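Local coordinates for protein DNA polymerase sliding clamp 2 (Thermococcus kodakarensis, PDB 3LX2) that probably encircles DNA as a homotrimeric ring, serving as a moving platform that tethers the replicative polymerase and other proteins to the template, at residues A203-I208 and F242-R247; I155-T160 and I220-D225. All coordinates share one frame; numbering follows the deposited sequence.

Contact 1 of 2, residues A203-I208 and F242-R247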
# COMPACT_ATOMS: atom_id res chain seq x y z
N ALA A 203 -11.04 -10.40 17.90
CA ALA A 203 -11.30 -9.21 17.11
C ALA A 203 -11.06 -8.05 18.02
O ALA A 203 -10.32 -7.12 17.69
CB ALA A 203 -12.75 -9.19 16.65
N TYR A 204 -11.68 -8.11 19.17
CA TYR A 204 -11.48 -7.09 20.20
C TYR A 204 -9.97 -6.74 20.52
O TYR A 204 -9.58 -5.57 20.46
CB TYR A 204 -12.34 -7.42 21.43
CG TYR A 204 -13.87 -7.39 21.14
CD1 TYR A 204 -14.59 -6.20 21.19
CD2 TYR A 204 -14.57 -8.56 20.81
CE1 TYR A 204 -15.98 -6.16 20.92
CE2 TYR A 204 -15.98 -8.53 20.52
CZ TYR A 204 -16.66 -7.33 20.58
OH TYR A 204 -18.03 -7.25 20.32
N LEU A 205 -9.13 -7.75 20.76
CA LEU A 205 -7.74 -7.54 21.16
C LEU A 205 -6.87 -6.92 20.06
O LEU A 205 -5.98 -6.06 20.30
CB LEU A 205 -7.11 -8.85 21.66
CG LEU A 205 -7.83 -9.69 22.75
CD1 LEU A 205 -6.88 -10.62 23.39
CD2 LEU A 205 -8.49 -8.89 23.85
N GLU A 206 -7.13 -7.38 18.84
CA GLU A 206 -6.40 -6.97 17.67
C GLU A 206 -6.66 -5.49 17.40
O GLU A 206 -5.77 -4.78 16.92
CB GLU A 206 -6.85 -7.85 16.49
CG GLU A 206 -6.68 -7.21 15.10
CD GLU A 206 -6.91 -8.20 13.95
OE1 GLU A 206 -8.09 -8.64 13.75
OE2 GLU A 206 -5.88 -8.52 13.27
N ASP A 207 -7.87 -5.04 17.65
CA ASP A 207 -8.20 -3.62 17.51
C ASP A 207 -7.59 -2.75 18.62
O ASP A 207 -7.23 -1.60 18.39
CB ASP A 207 -9.72 -3.41 17.45
CG ASP A 207 -10.31 -3.65 16.06
OD1 ASP A 207 -9.57 -3.67 15.05
OD2 ASP A 207 -11.55 -3.79 15.97
N ILE A 208 -7.43 -3.32 19.81
CA ILE A 208 -6.79 -2.64 20.92
C ILE A 208 -5.30 -2.42 20.62
O ILE A 208 -4.82 -1.33 20.81
CB ILE A 208 -6.99 -3.41 22.26
CG1 ILE A 208 -8.47 -3.47 22.65
CG2 ILE A 208 -6.07 -2.86 23.39
CD1 ILE A 208 -8.80 -4.28 23.94
N PHE A 242 -7.91 -1.10 28.98
CA PHE A 242 -9.07 -1.80 28.48
C PHE A 242 -9.39 -3.03 29.36
O PHE A 242 -8.52 -3.86 29.71
CB PHE A 242 -8.82 -2.26 27.05
CG PHE A 242 -8.65 -1.13 26.05
CD1 PHE A 242 -9.75 -0.57 25.42
CD2 PHE A 242 -7.38 -0.65 25.71
CE1 PHE A 242 -9.59 0.46 24.44
CE2 PHE A 242 -7.23 0.37 24.75
CZ PHE A 242 -8.35 0.93 24.13
N LEU A 243 -10.66 -3.12 29.76
CA LEU A 243 -11.15 -4.39 30.31
C LEU A 243 -11.96 -5.09 29.25
O LEU A 243 -12.83 -4.48 28.60
CB LEU A 243 -11.97 -4.17 31.57
CG LEU A 243 -11.33 -3.39 32.72
CD1 LEU A 243 -12.39 -3.10 33.77
CD2 LEU A 243 -10.19 -4.08 33.37
N ILE A 244 -11.63 -6.36 29.00
CA ILE A 244 -12.34 -7.12 27.98
C ILE A 244 -13.04 -8.31 28.64
O ILE A 244 -12.38 -9.16 29.25
CB ILE A 244 -11.44 -7.68 26.88
CG1 ILE A 244 -10.61 -6.58 26.20
CG2 ILE A 244 -12.31 -8.43 25.80
CD1 ILE A 244 -9.24 -6.39 26.78
N ALA A 245 -14.36 -8.34 28.50
CA ALA A 245 -15.16 -9.41 29.09
C ALA A 245 -14.80 -10.78 28.50
O ALA A 245 -14.50 -10.88 27.30
CB ALA A 245 -16.67 -9.11 28.93
N PRO A 246 -14.78 -11.82 29.36
CA PRO A 246 -14.46 -13.18 28.94
C PRO A 246 -15.52 -13.80 28.07
O PRO A 246 -16.45 -13.16 27.66
CB PRO A 246 -14.38 -13.95 30.26
CG PRO A 246 -15.06 -13.07 31.28
CD PRO A 246 -14.89 -11.69 30.82
N ARG A 247 -15.37 -15.08 27.80
CA ARG A 247 -16.26 -15.80 26.89
C ARG A 247 -16.62 -17.15 27.44
O ARG A 247 -16.22 -17.48 28.57
CB ARG A 247 -15.56 -15.97 25.55
CG ARG A 247 -15.78 -14.82 24.65
CD ARG A 247 -15.68 -15.32 23.25
NE ARG A 247 -15.89 -14.23 22.32
CZ ARG A 247 -15.63 -14.29 21.02
NH1 ARG A 247 -15.15 -15.41 20.49
NH2 ARG A 247 -15.85 -13.21 20.26

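Contact 2 of 2, residues I155-T160 and I220-D225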
# COMPACT_ATOMS: atom_id res chain seq x y z
N ILE A 155 -9.46 -16.38 21.74
CA ILE A 155 -8.09 -16.67 22.11
C ILE A 155 -8.01 -16.94 23.59
O ILE A 155 -8.62 -16.24 24.40
CB ILE A 155 -7.04 -15.55 21.65
CG1 ILE A 155 -5.61 -15.97 21.98
CG2 ILE A 155 -7.34 -14.19 22.23
CD1 ILE A 155 -4.50 -15.14 21.30
N TYR A 156 -7.24 -17.98 23.93
CA TYR A 156 -7.03 -18.39 25.30
C TYR A 156 -5.78 -17.77 25.83
O TYR A 156 -4.74 -17.81 25.17
CB TYR A 156 -6.96 -19.92 25.43
CG TYR A 156 -8.31 -20.59 25.37
CD1 TYR A 156 -9.06 -20.74 26.53
CD2 TYR A 156 -8.86 -21.02 24.16
CE1 TYR A 156 -10.32 -21.33 26.51
CE2 TYR A 156 -10.12 -21.62 24.12
CZ TYR A 156 -10.85 -21.76 25.31
OH TYR A 156 -12.11 -22.33 25.34
N PHE A 157 -5.92 -17.19 27.02
CA PHE A 157 -4.82 -16.64 27.79
C PHE A 157 -4.64 -17.64 28.91
O PHE A 157 -5.59 -17.91 29.65
CB PHE A 157 -5.21 -15.25 28.36
CG PHE A 157 -4.92 -14.10 27.44
CD1 PHE A 157 -4.13 -13.03 27.87
CD2 PHE A 157 -5.41 -14.09 26.15
CE1 PHE A 157 -3.83 -11.97 27.03
CE2 PHE A 157 -5.12 -13.03 25.28
CZ PHE A 157 -4.33 -11.96 25.72
N MET A 158 -3.44 -18.18 29.04
CA MET A 158 -3.12 -19.12 30.13
C MET A 158 -1.75 -18.85 30.75
O MET A 158 -0.79 -18.49 30.05
CB MET A 158 -3.10 -20.57 29.65
CG MET A 158 -4.23 -21.02 28.71
SD MET A 158 -3.90 -22.72 28.13
CE MET A 158 -3.69 -23.56 29.72
N ALA A 159 -1.66 -19.09 32.05
CA ALA A 159 -0.39 -19.03 32.73
C ALA A 159 -0.15 -20.09 33.82
O ALA A 159 -1.06 -20.50 34.55
CB ALA A 159 -0.14 -17.62 33.29
N THR A 160 1.09 -20.54 33.87
CA THR A 160 1.70 -21.07 35.09
C THR A 160 2.69 -19.96 35.50
O THR A 160 2.69 -18.88 34.85
CB THR A 160 2.44 -22.38 34.78
OG1 THR A 160 3.66 -22.08 34.07
CG2 THR A 160 1.54 -23.31 33.94
N ILE A 220 -0.58 -6.85 31.26
CA ILE A 220 -1.69 -7.81 31.15
C ILE A 220 -2.07 -8.32 32.52
O ILE A 220 -1.19 -8.56 33.32
CB ILE A 220 -1.26 -9.01 30.34
CG1 ILE A 220 -1.02 -8.62 28.89
CG2 ILE A 220 -2.34 -10.09 30.38
CD1 ILE A 220 -0.22 -9.70 28.18
N ARG A 221 -3.36 -8.49 32.79
CA ARG A 221 -3.83 -9.13 34.05
C ARG A 221 -5.04 -9.98 33.72
O ARG A 221 -5.86 -9.54 32.89
CB ARG A 221 -4.19 -8.09 35.11
CG ARG A 221 -3.01 -7.29 35.68
CD ARG A 221 -3.47 -6.28 36.76
NE ARG A 221 -2.39 -5.91 37.69
CZ ARG A 221 -1.75 -4.73 37.72
NH1 ARG A 221 -2.07 -3.75 36.86
NH2 ARG A 221 -0.79 -4.53 38.63
N PHE A 222 -5.15 -11.19 34.29
CA PHE A 222 -6.34 -12.07 34.04
C PHE A 222 -6.68 -13.14 35.10
O PHE A 222 -6.11 -13.14 36.18
CB PHE A 222 -6.38 -12.63 32.61
CG PHE A 222 -5.22 -13.49 32.26
CD1 PHE A 222 -4.02 -12.93 31.86
CD2 PHE A 222 -5.34 -14.88 32.29
CE1 PHE A 222 -2.92 -13.73 31.51
CE2 PHE A 222 -4.24 -15.70 31.94
CZ PHE A 222 -3.03 -15.12 31.55
N GLY A 223 -7.65 -14.01 34.80
CA GLY A 223 -7.98 -15.14 35.67
C GLY A 223 -9.00 -16.01 34.96
O GLY A 223 -9.20 -15.86 33.73
N PHE A 224 -9.66 -16.91 35.71
CA PHE A 224 -10.70 -17.75 35.10
C PHE A 224 -11.99 -16.99 34.85
O PHE A 224 -12.61 -16.49 35.79
CB PHE A 224 -11.05 -19.01 35.92
CG PHE A 224 -12.28 -19.73 35.38
CD1 PHE A 224 -12.23 -20.42 34.16
CD2 PHE A 224 -13.51 -19.67 36.06
CE1 PHE A 224 -13.38 -21.07 33.62
CE2 PHE A 224 -14.67 -20.32 35.53
CZ PHE A 224 -14.60 -21.01 34.31
N ASP A 225 -12.43 -16.97 33.59
CA ASP A 225 -13.71 -16.38 33.21
C ASP A 225 -13.96 -15.01 33.89
O ASP A 225 -15.07 -14.71 34.37
CB ASP A 225 -14.87 -17.37 33.46
CG ASP A 225 -16.13 -17.01 32.66
OD1 ASP A 225 -16.40 -17.68 31.62
OD2 ASP A 225 -16.85 -16.04 33.06

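Contact 1 of 2, residues A203-I208 and F242-R247
Helix 203-208 runs nearly antiparallel to strand 242-244, at 168°, with the two axes 10.3 Å apart, a spacing bridged by apolar side chains. No hydrogen bond crosses the gap. Ile-208 does most of the work from the helix: chi1 of -64° sets CG1 anti to the carbonyl carbon and CG2 anti to the backbone N, and the extended chi2 carries CD1 on to Ile-244. CG1 sits over the centre of the Phe-242 ring, 4.2 Å from the centroid and 11° off the ring normal, a clean CH-pi contact, while CG2 meets the rim of the ring, 3.5 Å from Phe-242 CD2. The end of the longer branch goes to the other partner, with Ile-208 CD1 meeting Ile-244 CD1 tip to tip at 3.6 Å.

This is a helix lying against the sheet of a PCNA subunit, in which the helices line the DNA channel and the sheets form the outer wall. Strand 238-244 pairs there with strand 47-54 of the N-terminal domain and with strand 228-234. One turn back on the helix, Leu-205 crosses Ile-244 obliquely, its CD2 3.9 Å from Ile-244 CG1. Tyr-204 adds only a loose touch, CB to Ile-244 CG2 at 4.5 Å. Leu-228 and Leu-230 continue the apolar surface beneath the helix, and Phe-23 packs on Tyr-204 and Ile-208 from a loop.

Contact 2 of 2, residues I155-T160 and I220-D225
In the C-terminal PCNA domain a four-stranded sheet packs face to face on the long sheet that runs through both domains; strand 155-159 of the first crosses strand 220-222 of the second at 89°, the axes approaching to 8.9 Å. The layers are joined by a T-shaped pair of phenylalanines. Phe-157 turns an edge to the face of Phe-222, with centroids 5.5 Å apart and planes at 87°, and Phe-222 CE1 lies close to the plane of the Phe-157 ring.

The same face of Phe-222 also receives Phe-157 CB, 3.8 Å from the centroid and displaced toward the rim, so both the root and the ring of Phe-157 use one aromatic surface. Phe-222 reaches this place through chi1 of 61°, the crowded position in which CG sits between the backbone N and the carbonyl carbon. Its rim also rests against the strand backbone, CE2 of Phe-222 lying 3.5 Å from O of Phe-157. Farther along that strand, Ala-159 CB touches Phe-222 CZ at 4.2 Å. Two residues before Phe-222, Ile-220 sends CG2, the branch anti to its backbone N, to the edge of the Phe-157 ring, 4.1 Å from CE1. All four of these residues are buried.

Phe-166 adds another edge-to-face partner to Phe-157 from the neighbouring strand 164-169, Leu-228 of strand 228-234 packs on both Phe-157 and Ile-220, Val-132 of strand 132-137 lies against Ala-159 and Phe-222, and helix 202-209 reaches Phe-157 through Leu-205.

Overall arrangement
Going from the N terminus, the four segments come in the order 155-160, 203-208, 220-225, 242-247, so the two contacts cross instead of nesting. Contact 2 closes the loop from strand 154-159 to strand 217-222, and contact 1 opens inside it at helix 202-209 and closes beyond it on strand 238-244. The long sheet shared by both domains supplies the second segment of each; the first segments bring in the helix and the four-stranded sheet. With centres about 12 Å apart, the contacts merge into one apolar interior: Leu-205 CD1 lies 3.5 Å from Phe-157 CE2. Near the C terminus, Pro-246 packs against Asp-225.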